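Local coordinates for protein CurJ (Moorea producens 3L, PDB 5TZ6) that probably dehydrates polyketide intermediates, including by vinylogous dehydration, as the dehydratase domain of a polyketide synthase module in curacin biosynthesis, at residues 68-73 and 142-147; 178-183 and 202-207; 193-198 and 261-266; 254-259 and 281-286; 272-277 and 294-299. The protein carries 1 engineered substitution. All coordinates share one frame; numbering follows the deposited sequence.

Contacts 3 and 5 are plain sheet pairings, built on regular backbone hydrogen bonds between antiparallel strands. Contact 3 is the buried one and has a single side-chain bond on one face; contact 5 is partly buried, with apolar groups on one face and a cluster of charges on the other. Contact 4, also partly buried, shares strand 258-267 with contact 3 and strand 274-282 with contact 5, and ties the ends of that hairpin together through an aspartate and two leucines. Contact 2, partly buried too, packs two loops by van der Waals contact. Contact 1 lies at the surface, where one backbone bond holds the start of the loop after strand 132-141, and it touches contact 4 through Ser-147 and Gly-286.

Contact 1 of 5, residues 68-73 and 142-147; sequences ATECQI and ANAEQS
The backbone N of Ala-142 donates to the carbonyl O of Glu-70 over 3.1 Å, the one hydrogen bond between residues 68-73 and 142-147. The N-H points well at its acceptor (161°), but the nitrogen stands above the carbonyl plane of Glu-70, 53° out of it. Next to this bond the methyl group of Ala-142 rests on the other backbone, its CB 3.8 Å from Cys-71 CA. A small residue suits a place pressed so close to a strand. The side chain of Cys-71 turns the other way, onto Leu-59 and Ala-62 of helix 51-65. In the double hot-dog fold of polyketide dehydratases, strands 71-77 and 132-141 are antiparallel neighbours, and this contact lies where the first begins and the second has just ended. Gln-72 runs past the same methyl, its CG 4.1 Å from Ala-142 CB, and its amide NE2 is held by Ser-140 OG. Glu-70 follows the loop toward Ala-144: its CB is 3.6 Å from Ala-142 O, and a bend at chi2 (88°) turns CD off the line of the chain. Across this contact Glu-70 OE2 comes 4.0 Å from Ala-144 CB. Farther along, Glu-145 is hydrogen-bonded to Tyr-251 OH and Gln-146 to Asn-252 OD1.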
# COMPACT_ATOMS: atom_id res chain seq x y z
N ALA A 68 -14.43 16.96 1.50
CA ALA A 68 -14.43 18.38 1.14
C ALA A 68 -13.14 18.78 0.44
O ALA A 68 -12.14 18.04 0.42
CB ALA A 68 -14.66 19.24 2.38
N THR A 69 -13.16 19.97 -0.16
CA THR A 69 -12.03 20.49 -0.92
C THR A 69 -11.13 21.42 -0.11
O THR A 69 -9.91 21.41 -0.30
CB THR A 69 -12.53 21.24 -2.17
OG1 THR A 69 -11.41 21.78 -2.89
CG2 THR A 69 -13.45 22.38 -1.77
N GLU A 70 -11.71 22.23 0.78
CA GLU A 70 -10.92 23.13 1.61
C GLU A 70 -10.29 22.36 2.75
O GLU A 70 -10.97 21.58 3.43
CB GLU A 70 -11.79 24.26 2.18
CG GLU A 70 -12.39 25.21 1.15
CD GLU A 70 -13.74 24.74 0.62
OE1 GLU A 70 -14.31 23.79 1.18
OE2 GLU A 70 -14.22 25.34 -0.36
N CYS A 71 -8.99 22.55 2.97
CA CYS A 71 -8.36 21.93 4.12
C CYS A 71 -7.18 22.78 4.58
O CYS A 71 -6.77 23.74 3.92
CB CYS A 71 -7.93 20.50 3.82
SG CYS A 71 -6.47 20.40 2.83
N GLN A 72 -6.64 22.42 5.74
CA GLN A 72 -5.61 23.22 6.38
C GLN A 72 -4.57 22.30 7.00
O GLN A 72 -4.89 21.23 7.53
CB GLN A 72 -6.20 24.13 7.46
CG GLN A 72 -6.90 23.40 8.58
CD GLN A 72 -7.55 24.34 9.58
OE1 GLN A 72 -7.73 25.53 9.30
NE2 GLN A 72 -7.93 23.81 10.74
N ILE A 73 -3.32 22.74 6.89
CA ILE A 73 -2.15 22.07 7.45
C ILE A 73 -1.56 23.02 8.48
O ILE A 73 -1.26 24.18 8.15
CB ILE A 73 -1.13 21.74 6.36
CG1 ILE A 73 -1.85 21.17 5.13
CG2 ILE A 73 -0.05 20.79 6.90
CD1 ILE A 73 -0.96 20.99 3.92
N ALA A 142 -11.14 22.30 6.46
CA ALA A 142 -11.35 23.70 6.74
C ALA A 142 -12.61 24.14 6.02
O ALA A 142 -13.25 23.37 5.31
CB ALA A 142 -10.14 24.54 6.31
N ASN A 143 -12.97 25.40 6.22
CA ASN A 143 -14.13 26.01 5.59
C ASN A 143 -13.68 27.12 4.64
O ASN A 143 -12.53 27.57 4.66
CB ASN A 143 -15.11 26.54 6.64
CG ASN A 143 -14.40 27.09 7.86
OD1 ASN A 143 -13.80 28.16 7.81
ND2 ASN A 143 -14.46 26.35 8.96
N ALA A 144 -14.61 27.54 3.79
CA ALA A 144 -14.33 28.59 2.82
C ALA A 144 -14.32 29.94 3.52
O ALA A 144 -15.02 30.16 4.51
CB ALA A 144 -15.35 28.58 1.69
N GLU A 145 -13.50 30.86 2.99
CA GLU A 145 -13.31 32.16 3.62
C GLU A 145 -13.03 33.22 2.57
O GLU A 145 -12.24 34.15 2.79
CB GLU A 145 -12.16 32.12 4.63
CG GLU A 145 -12.17 30.91 5.56
CD GLU A 145 -11.01 30.93 6.53
OE1 GLU A 145 -11.07 31.68 7.52
OE2 GLU A 145 -10.03 30.19 6.29
N GLN A 146 -13.66 33.10 1.41
CA GLN A 146 -13.28 33.90 0.25
C GLN A 146 -14.14 35.15 0.05
O GLN A 146 -15.37 35.06 -0.04
CB GLN A 146 -13.32 33.03 -1.01
CG GLN A 146 -12.13 32.09 -1.13
CD GLN A 146 -12.49 30.73 -1.70
OE1 GLN A 146 -13.24 29.96 -1.09
NE2 GLN A 146 -11.95 30.42 -2.88
N SER A 147 -13.50 36.32 -0.01
CA SER A 147 -12.05 36.45 0.16
C SER A 147 -11.65 37.81 0.79
O SER A 147 -11.49 37.87 2.00
CB SER A 147 -11.32 36.22 -1.17
OG SER A 147 -11.95 35.21 -1.94

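Contact 2 of 5, residues 178-183 and 202-207; sequences LGQSFR and PKTILN
Pro-202 and Ile-205, the first and last residues of a type I beta turn, press against Ser-181 in the loop that follows strand 176-178. Both loops belong to the second hot-dog half of the dehydratase, the turn lying in the one after strand 194-200. The packing is tight on this inner side. Pro-202 CG lies 3.5 Å from Ser-181 O, and Ile-205 CD1 reaches the same oxygen at 3.5 Å, while Ile-205 CG1 lies 3.8 Å from Ser-181 CB. A compact proline ring and a branched aliphatic chain suit a wall built against backbone; Trp-184 touches both of them. The serine is small enough to fit here, and its hydroxyl, placed between the backbone N and the carbonyl carbon (chi1 58°), is hydrogen-bonded to Asp-40. The outer side is looser and faces solvent. There the extended chain of Gln-180 crosses Thr-204 obliquely, with its CD 3.9 Å from Thr-204 CG2, and its amide NE2 passes 4.0 Å from Lys-203 CB. Long polar residues suit such a border, where apolar stems can touch while the polar ends can turn to solvent. Between the two zones Thr-204 OG1 stands 3.6 Å from both Ser-181 N and Ser-181 CB, in packing contact without a hydrogen bond.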
# COMPACT_ATOMS: atom_id res chain seq x y z
N LEU A 178 17.30 27.44 -9.90
CA LEU A 178 15.91 27.14 -10.23
C LEU A 178 15.77 27.00 -11.74
O LEU A 178 16.10 27.92 -12.49
CB LEU A 178 14.98 28.24 -9.71
CG LEU A 178 14.87 28.47 -8.20
CD1 LEU A 178 13.92 29.62 -7.91
CD2 LEU A 178 14.43 27.22 -7.46
N GLY A 179 15.25 25.86 -12.19
CA GLY A 179 14.96 25.67 -13.59
C GLY A 179 13.68 26.39 -14.00
O GLY A 179 13.11 27.19 -13.25
N GLN A 180 13.22 26.08 -15.21
CA GLN A 180 12.08 26.80 -15.77
C GLN A 180 10.80 26.53 -14.99
O GLN A 180 10.06 27.46 -14.67
CB GLN A 180 11.89 26.41 -17.24
CG GLN A 180 10.87 27.24 -17.99
CD GLN A 180 10.99 27.10 -19.50
OE1 GLN A 180 12.03 26.69 -20.01
NE2 GLN A 180 9.92 27.43 -20.21
N SER A 181 10.55 25.27 -14.65
CA SER A 181 9.27 24.95 -14.05
C SER A 181 9.10 25.50 -12.64
O SER A 181 7.98 25.50 -12.12
CB SER A 181 9.07 23.43 -14.06
OG SER A 181 10.12 22.79 -13.36
N PHE A 182 10.17 26.01 -12.02
CA PHE A 182 10.04 26.65 -10.71
C PHE A 182 9.99 28.18 -10.80
O PHE A 182 9.95 28.84 -9.77
CB PHE A 182 11.20 26.22 -9.79
CG PHE A 182 10.92 24.98 -9.00
CD1 PHE A 182 10.28 25.05 -7.77
CD2 PHE A 182 11.27 23.73 -9.49
CE1 PHE A 182 9.99 23.89 -7.04
CE2 PHE A 182 10.99 22.58 -8.77
CZ PHE A 182 10.35 22.66 -7.54
N ARG A 183 9.97 28.74 -12.01
CA ARG A 183 10.00 30.19 -12.20
C ARG A 183 8.61 30.65 -12.63
O ARG A 183 8.35 30.93 -13.80
CB ARG A 183 11.08 30.58 -13.22
CG ARG A 183 12.50 30.29 -12.71
CD ARG A 183 13.58 30.72 -13.69
NE ARG A 183 14.90 30.43 -13.13
CZ ARG A 183 15.96 31.23 -13.24
NH1 ARG A 183 17.11 30.88 -12.68
NH2 ARG A 183 15.85 32.39 -13.87
N PRO A 202 4.53 28.03 -15.75
CA PRO A 202 5.62 27.79 -16.70
C PRO A 202 5.16 26.96 -17.89
O PRO A 202 4.29 26.09 -17.78
CB PRO A 202 6.65 27.03 -15.86
CG PRO A 202 6.41 27.51 -14.47
CD PRO A 202 4.93 27.77 -14.36
N LYS A 203 5.76 27.24 -19.04
CA LYS A 203 5.44 26.52 -20.27
C LYS A 203 5.83 25.05 -20.20
O LYS A 203 5.33 24.25 -20.99
CB LYS A 203 6.10 27.24 -21.44
CG LYS A 203 5.41 28.58 -21.73
CD LYS A 203 6.32 29.57 -22.43
CE LYS A 203 7.10 30.38 -21.40
NZ LYS A 203 8.08 31.34 -21.98
N THR A 204 6.71 24.67 -19.28
CA THR A 204 7.15 23.29 -19.14
C THR A 204 6.22 22.44 -18.28
O THR A 204 6.40 21.21 -18.23
CB THR A 204 8.58 23.24 -18.59
OG1 THR A 204 8.75 24.23 -17.57
CG2 THR A 204 9.59 23.49 -19.70
N ILE A 205 5.25 23.04 -17.59
CA ILE A 205 4.29 22.32 -16.75
C ILE A 205 3.00 22.16 -17.55
O ILE A 205 2.51 23.12 -18.15
CB ILE A 205 4.02 23.07 -15.44
CG1 ILE A 205 5.29 23.15 -14.60
CG2 ILE A 205 2.91 22.38 -14.67
CD1 ILE A 205 5.10 23.87 -13.30
N LEU A 206 2.45 20.94 -17.57
CA LEU A 206 1.23 20.70 -18.33
C LEU A 206 0.11 19.99 -17.60
O LEU A 206 -1.00 19.94 -18.14
CB LEU A 206 1.56 19.89 -19.59
CG LEU A 206 2.58 20.52 -20.53
CD1 LEU A 206 2.73 19.67 -21.78
CD2 LEU A 206 2.18 21.95 -20.88
N ASN A 207 0.33 19.45 -16.40
CA ASN A 207 -0.67 18.62 -15.75
C ASN A 207 -1.28 19.28 -14.52
O ASN A 207 -1.84 18.58 -13.66
CB ASN A 207 -0.09 17.25 -15.38
CG ASN A 207 1.13 17.35 -14.50
OD1 ASN A 207 1.66 18.44 -14.27
ND2 ASN A 207 1.60 16.21 -14.00

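Contact 3 of 5, residues 193-198 and 261-266; sequences GEVLCQ and CYTCGS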
# COMPACT_ATOMS: atom_id res chain seq x y z
N GLY A 193 7.19 46.95 3.25
CA GLY A 193 7.11 45.66 3.91
C GLY A 193 6.12 44.69 3.29
O GLY A 193 5.71 43.74 3.95
N GLU A 194 5.72 44.92 2.04
CA GLU A 194 4.76 44.06 1.36
C GLU A 194 5.17 43.94 -0.10
O GLU A 194 5.84 44.82 -0.64
CB GLU A 194 3.33 44.59 1.51
CG GLU A 194 3.09 45.96 0.88
CD GLU A 194 1.95 46.72 1.55
OE1 GLU A 194 1.98 47.97 1.53
OE2 GLU A 194 1.03 46.07 2.09
N VAL A 195 4.76 42.84 -0.73
CA VAL A 195 5.11 42.58 -2.12
C VAL A 195 3.94 41.89 -2.80
O VAL A 195 3.25 41.06 -2.20
CB VAL A 195 6.38 41.71 -2.24
CG1 VAL A 195 6.12 40.31 -1.71
CG2 VAL A 195 6.86 41.65 -3.69
N LEU A 196 3.72 42.24 -4.07
CA LEU A 196 2.69 41.65 -4.91
C LEU A 196 3.34 41.07 -6.16
O LEU A 196 3.96 41.80 -6.93
CB LEU A 196 1.63 42.69 -5.30
CG LEU A 196 0.64 42.27 -6.39
CD1 LEU A 196 -0.41 41.33 -5.83
CD2 LEU A 196 -0.02 43.48 -7.03
N CYS A 197 3.23 39.76 -6.32
CA CYS A 197 3.80 39.05 -7.46
C CYS A 197 2.69 38.60 -8.40
O CYS A 197 1.67 38.07 -7.95
CB CYS A 197 4.62 37.85 -7.01
SG CYS A 197 6.04 38.27 -5.99
N GLN A 198 2.89 38.84 -9.69
CA GLN A 198 2.09 38.21 -10.72
C GLN A 198 2.80 36.94 -11.17
O GLN A 198 4.02 36.96 -11.42
CB GLN A 198 1.89 39.12 -11.93
CG GLN A 198 1.04 38.46 -12.99
CD GLN A 198 0.87 39.32 -14.22
OE1 GLN A 198 1.84 39.67 -14.88
NE2 GLN A 198 -0.37 39.67 -14.53
N CYS A 261 -0.03 36.80 -5.99
CA CYS A 261 0.51 36.39 -4.69
C CYS A 261 0.89 37.63 -3.89
O CYS A 261 1.82 38.34 -4.26
CB CYS A 261 1.71 35.47 -4.86
SG CYS A 261 2.44 35.01 -3.29
N TYR A 262 0.19 37.87 -2.79
CA TYR A 262 0.44 39.00 -1.92
C TYR A 262 1.11 38.52 -0.64
O TYR A 262 0.64 37.57 -0.01
CB TYR A 262 -0.87 39.73 -1.59
CG TYR A 262 -0.73 40.86 -0.59
CD1 TYR A 262 0.11 41.94 -0.85
CD2 TYR A 262 -1.47 40.86 0.59
CE1 TYR A 262 0.23 42.97 0.06
CE2 TYR A 262 -1.36 41.90 1.50
CZ TYR A 262 -0.51 42.95 1.23
OH TYR A 262 -0.39 43.99 2.13
N THR A 263 2.22 39.15 -0.28
CA THR A 263 3.01 38.74 0.87
C THR A 263 3.33 39.96 1.71
O THR A 263 3.56 41.05 1.17
CB THR A 263 4.33 38.06 0.45
OG1 THR A 263 4.06 36.87 -0.31
CG2 THR A 263 5.16 37.70 1.67
N CYS A 264 3.32 39.79 3.02
CA CYS A 264 3.80 40.85 3.91
C CYS A 264 4.52 40.21 5.08
O CYS A 264 4.21 39.09 5.48
CB CYS A 264 2.67 41.76 4.39
SG CYS A 264 1.11 40.93 4.68
N GLY A 265 5.50 40.92 5.61
CA GLY A 265 6.31 40.37 6.68
C GLY A 265 7.59 41.14 6.85
O GLY A 265 7.88 42.10 6.13
N SER A 266 8.37 40.70 7.84
CA SER A 266 9.63 41.36 8.16
C SER A 266 10.48 40.41 8.99
O SER A 266 10.05 39.33 9.39
CB SER A 266 9.40 42.68 8.90
OG SER A 266 8.68 42.47 10.10
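The phenol ring of Tyr-262 meets the carboxylate of Glu-194 at its edge, with OE2 in the plane of the ring and the two flat groups turned 39° apart. The tyrosine CG lies anti to the backbone N (chi1 175°), which starts the ring on its way to the glutamate. Tyr-262 OH donates to Glu-194 OE2 at 2.5 Å, a short bond whose exact length should not be pressed; the hydroxyl comes to the anti side of the oxygen, 16° out of the carboxylate plane. Glu-194 CB lies 3.8 Å from Tyr-262 CE1, so the stem of the glutamate touches the ring at that atom. Arg-157 of helix 151-157 offers the same oxygen a long, weak ion pair, and Ile-154 packs against the tyrosine side chain. On the other face of the strands Val-195 and Thr-263 lie side by side, pointing the same way, with Val-195 CG1 3.6 Å from Thr-263 CB. These beta-branched residues suit an extended strand, and the threonine hydroxyl is satisfied by Ser-224 OG. Next to them Cys-197 CB approaches Cys-261 CB at 4.3 Å. The backbones join by paired N-H to O bonds at Val-195 with Thr-263 and at Cys-197 with Cys-261. A longer bond runs from Gly-265 N to Gly-193 O at 3.3 Å. Strands 194-200 and 258-267 pair here as regular antiparallel neighbours in the sheet of the second hot-dog half.

Contact 4 of 5, residues 254-259 and 281-286; sequences SDNDLL and LFDQHG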
# COMPACT_ATOMS: atom_id res chain seq x y z
N SER A 254 -7.15 26.38 -9.08
CA SER A 254 -7.45 27.38 -10.11
C SER A 254 -7.09 26.88 -11.50
O SER A 254 -5.94 26.51 -11.75
CB SER A 254 -6.71 28.68 -9.82
OG SER A 254 -7.05 29.68 -10.76
N ASP A 255 -8.08 26.87 -12.40
CA ASP A 255 -7.81 26.68 -13.83
C ASP A 255 -6.98 27.81 -14.42
O ASP A 255 -6.52 27.70 -15.56
CB ASP A 255 -9.13 26.56 -14.59
CG ASP A 255 -8.94 26.43 -16.10
OD1 ASP A 255 -7.97 25.76 -16.52
OD2 ASP A 255 -9.76 27.00 -16.86
N ASN A 256 -6.76 28.89 -13.67
CA ASN A 256 -6.14 30.09 -14.22
C ASN A 256 -4.65 29.89 -14.46
O ASN A 256 -3.93 29.34 -13.62
CB ASN A 256 -6.36 31.29 -13.30
CG ASN A 256 -7.77 31.84 -13.40
OD1 ASN A 256 -8.65 31.25 -14.02
ND2 ASN A 256 -7.99 33.00 -12.78
N ASP A 257 -4.19 30.34 -15.63
CA ASP A 257 -2.77 30.43 -15.93
C ASP A 257 -2.11 31.64 -15.29
O ASP A 257 -0.88 31.71 -15.26
CB ASP A 257 -2.56 30.47 -17.44
CG ASP A 257 -2.89 29.16 -18.12
OD1 ASP A 257 -3.90 28.53 -17.74
OD2 ASP A 257 -2.16 28.76 -19.05
N LEU A 258 -2.89 32.60 -14.79
CA LEU A 258 -2.38 33.77 -14.10
C LEU A 258 -2.93 33.82 -12.68
O LEU A 258 -4.14 33.74 -12.48
CB LEU A 258 -2.75 35.05 -14.86
CG LEU A 258 -2.01 36.33 -14.47
CD1 LEU A 258 -2.22 37.41 -15.53
CD2 LEU A 258 -2.46 36.83 -13.10
N LEU A 259 -2.03 33.95 -11.70
CA LEU A 259 -2.43 34.10 -10.31
C LEU A 259 -1.71 35.29 -9.70
O LEU A 259 -0.70 35.76 -10.22
CB LEU A 259 -2.12 32.84 -9.48
CG LEU A 259 -2.65 31.51 -10.00
CD1 LEU A 259 -2.27 30.41 -9.02
CD2 LEU A 259 -4.16 31.56 -10.22
N LEU A 281 -2.40 33.67 -1.87
CA LEU A 281 -2.47 33.38 -3.29
C LEU A 281 -3.93 33.46 -3.72
O LEU A 281 -4.78 32.81 -3.11
CB LEU A 281 -1.90 31.99 -3.58
CG LEU A 281 -1.85 31.48 -5.01
CD1 LEU A 281 -0.95 32.36 -5.88
CD2 LEU A 281 -1.38 30.03 -5.01
N PHE A 282 -4.23 34.27 -4.74
CA PHE A 282 -5.62 34.43 -5.15
C PHE A 282 -5.74 34.56 -6.67
O PHE A 282 -4.75 34.73 -7.40
CB PHE A 282 -6.30 35.62 -4.45
CG PHE A 282 -5.59 36.92 -4.60
CD1 PHE A 282 -4.53 37.24 -3.78
CD2 PHE A 282 -5.99 37.83 -5.57
CE1 PHE A 282 -3.86 38.44 -3.92
CE2 PHE A 282 -5.34 39.03 -5.72
CZ PHE A 282 -4.27 39.34 -4.90
N ASP A 283 -7.00 34.48 -7.10
CA ASP A 283 -7.46 34.41 -8.48
C ASP A 283 -7.36 35.75 -9.20
O ASP A 283 -7.27 36.82 -8.59
CB ASP A 283 -8.92 33.96 -8.52
CG ASP A 283 -9.16 32.85 -9.52
OD1 ASP A 283 -8.24 32.57 -10.32
OD2 ASP A 283 -10.26 32.27 -9.51
N GLN A 284 -7.45 35.67 -10.53
CA GLN A 284 -7.56 36.87 -11.35
C GLN A 284 -8.79 37.68 -10.96
O GLN A 284 -8.78 38.91 -11.04
CB GLN A 284 -7.65 36.47 -12.82
CG GLN A 284 -7.34 37.58 -13.81
CD GLN A 284 -5.84 37.85 -13.88
OE1 GLN A 284 -5.33 38.79 -13.28
NE2 GLN A 284 -5.13 37.00 -14.63
N HIS A 285 -9.87 37.00 -10.57
CA HIS A 285 -11.08 37.62 -10.06
C HIS A 285 -11.04 37.89 -8.56
O HIS A 285 -11.95 38.54 -8.04
CB HIS A 285 -12.30 36.76 -10.40
CG HIS A 285 -12.47 36.52 -11.86
ND1 HIS A 285 -11.68 35.64 -12.57
CD2 HIS A 285 -13.32 37.07 -12.76
CE1 HIS A 285 -12.04 35.65 -13.84
NE2 HIS A 285 -13.03 36.51 -13.98
N GLY A 286 -10.03 37.39 -7.85
CA GLY A 286 -9.94 37.62 -6.43
C GLY A 286 -10.38 36.47 -5.55
O GLY A 286 -10.35 36.60 -4.33
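Ser-254 and Asp-283 make the polar part of this contact. The hydroxyl OG of Ser-254 donates to Asp-283 OD1 at 3.2 Å, arriving from above the carboxylate plane, 41° out of it. The same hydroxyl accepts from Asn-256 N at 3.0 Å, which closes an ST turn, so one small side chain both shapes its own loop and ties it to the neighbour. Asp-283 OD1 also takes a weak bond from Gln-284 N at 3.2 Å. An alanine in place of Ser-254 would probably leave Asn-256 N without its acceptor, Asp-283 OD1 with one donor fewer, and the ST turn without the bond that closes it. The side chains of Asn-256 and Asp-283 cross at about a right angle, but the approach is too short and badly angled for a sound bond, and its detail is doubtful.

The apolar part is made by Leu-259 and Leu-281. Leu-281 CD1 lies 3.8 Å from Leu-259 CB and 3.9 Å from Leu-259 CD1; leucines suit this buried spot. At the more open side a bend at chi2 (76°) swings CD of Gln-284 round, and the amide end lies against Leu-258. The very short approaches of NE2 to Leu-258 are doubtful. Gln-284 OE1 accepts a hydrogen bond from Trp-260 NE1.

The contact ties together the far ends of the hairpin of strands 258-267 and 274-282. Leu-259 and Leu-281 both rest on Leu-217 of helix 215-223, and the backbone of Leu-259 pairs with Met-199 while that of Leu-281 pairs with strand 288-300.

Contact 5 of 5, residues 272-277 and 294-299; sequences GEKFKA and GFEGRK
Lys-274 lies alongside Arg-298, both pointing the same way, and its end bends over the flat guanidinium. The turn at chi4 (44°) sets NZ 3.5 Å above the guanidinium plane, over its centre. Lys-274 CE packs alongside, 3.4 Å from Arg-298 NH2. Two like charges so near would probably repel, though the carboxylate of Glu-296, bonded to the arginine, probably eases the repulsion. It meets the guanidinium edge in plane: Arg-298 NE donates to Glu-296 OE1 at 2.7 Å in a salt bridge, with a weaker bond from NH2. Phe-243 of strand 239-250 adds a cation-pi contact to Arg-298. A leucine in place of Arg-298 would probably leave Glu-296 OE1 without its mate and Lys-274 without the flat group it covers. Lys-276 CE lies 3.4 Å from Glu-296 OE2, while its NZ is salt-bridged to Asp-268. Long charged chains suit this face: their aliphatic stems pack together while charged ends find partners of opposite sign. The other face carries the apolar Phe-275, Ala-277 and Phe-295, with Phe-295 packed on Phe-222 and its side chain about 7 Å from the bound ligand. Paired backbone bonds join Phe-275 with Gly-297, and Ala-277 with Phe-295. The arrangement is an antiparallel beta hairpin, strands 274-282 and 288-300, within a hot-dog sheet.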
# COMPACT_ATOMS: atom_id res chain seq x y z
N GLY A 272 17.60 38.63 13.97
CA GLY A 272 17.70 39.03 12.58
C GLY A 272 17.91 37.87 11.63
O GLY A 272 18.25 38.06 10.46
N GLU A 273 17.69 36.65 12.12
CA GLU A 273 17.81 35.46 11.31
C GLU A 273 16.47 34.82 11.00
O GLU A 273 16.43 33.85 10.24
CB GLU A 273 18.73 34.43 12.00
CG GLU A 273 20.20 34.63 11.64
CD GLU A 273 21.14 34.19 12.74
OE1 GLU A 273 21.04 34.73 13.86
OE2 GLU A 273 21.99 33.31 12.47
N LYS A 274 15.39 35.32 11.58
CA LYS A 274 14.05 34.82 11.31
C LYS A 274 13.30 35.85 10.48
O LYS A 274 13.26 37.04 10.83
CB LYS A 274 13.29 34.56 12.61
CG LYS A 274 13.87 33.48 13.48
CD LYS A 274 13.15 33.45 14.81
CE LYS A 274 13.51 32.22 15.60
NZ LYS A 274 14.97 31.95 15.55
N PHE A 275 12.70 35.40 9.39
CA PHE A 275 11.80 36.23 8.59
C PHE A 275 10.40 35.64 8.69
O PHE A 275 10.19 34.47 8.35
CB PHE A 275 12.25 36.31 7.13
CG PHE A 275 11.57 37.39 6.37
CD1 PHE A 275 10.38 37.15 5.71
CD2 PHE A 275 12.10 38.68 6.35
CE1 PHE A 275 9.74 38.16 5.02
CE2 PHE A 275 11.46 39.69 5.66
CZ PHE A 275 10.29 39.43 4.99
N LYS A 276 9.45 36.47 9.13
CA LYS A 276 8.08 36.05 9.36
C LYS A 276 7.13 36.79 8.43
O LYS A 276 7.26 38.01 8.23
CB LYS A 276 7.66 36.27 10.82
CG LYS A 276 8.56 35.58 11.83
CD LYS A 276 8.30 36.07 13.25
CE LYS A 276 9.05 35.22 14.27
NZ LYS A 276 8.71 35.59 15.67
N ALA A 277 6.18 36.06 7.85
CA ALA A 277 5.36 36.59 6.78
C ALA A 277 4.00 35.89 6.74
O ALA A 277 3.85 34.75 7.17
CB ALA A 277 6.06 36.41 5.43
N GLY A 294 1.71 32.84 9.39
CA GLY A 294 2.83 32.47 10.22
C GLY A 294 3.92 31.71 9.50
O GLY A 294 4.48 30.76 10.06
N PHE A 295 4.20 32.07 8.25
CA PHE A 295 5.36 31.52 7.57
C PHE A 295 6.63 32.06 8.21
O PHE A 295 6.78 33.28 8.36
CB PHE A 295 5.33 31.88 6.08
CG PHE A 295 6.54 31.40 5.33
CD1 PHE A 295 7.72 32.13 5.35
CD2 PHE A 295 6.49 30.23 4.60
CE1 PHE A 295 8.83 31.70 4.67
CE2 PHE A 295 7.61 29.79 3.90
CZ PHE A 295 8.78 30.53 3.93
N GLU A 296 7.53 31.17 8.60
CA GLU A 296 8.83 31.56 9.12
C GLU A 296 9.92 30.87 8.32
O GLU A 296 9.94 29.63 8.23
CB GLU A 296 8.99 31.22 10.60
CG GLU A 296 10.35 31.67 11.14
CD GLU A 296 10.55 31.39 12.62
OE1 GLU A 296 11.33 30.47 12.95
OE2 GLU A 296 9.94 32.09 13.45
N GLY A 297 10.80 31.68 7.73
CA GLY A 297 12.03 31.20 7.13
C GLY A 297 13.18 31.61 8.03
O GLY A 297 13.09 32.59 8.77
N ARG A 298 14.28 30.87 7.96
CA ARG A 298 15.45 31.16 8.77
C ARG A 298 16.69 31.17 7.90
O ARG A 298 16.84 30.33 7.01
CB ARG A 298 15.63 30.14 9.90
CG ARG A 298 14.54 30.20 10.93
CD ARG A 298 14.94 29.48 12.19
NE ARG A 298 13.86 29.48 13.17
CZ ARG A 298 13.92 28.84 14.33
NH1 ARG A 298 15.00 28.15 14.66
NH2 ARG A 298 12.89 28.90 15.17
N LYS A 299 17.58 32.12 8.19
CA LYS A 299 18.84 32.21 7.47
C LYS A 299 19.59 30.89 7.57
O LYS A 299 19.67 30.29 8.65
CB LYS A 299 19.70 33.34 8.05
CG LYS A 299 19.30 34.73 7.60
CD LYS A 299 20.31 35.30 6.61
CE LYS A 299 20.18 36.81 6.50
NZ LYS A 299 21.17 37.38 5.54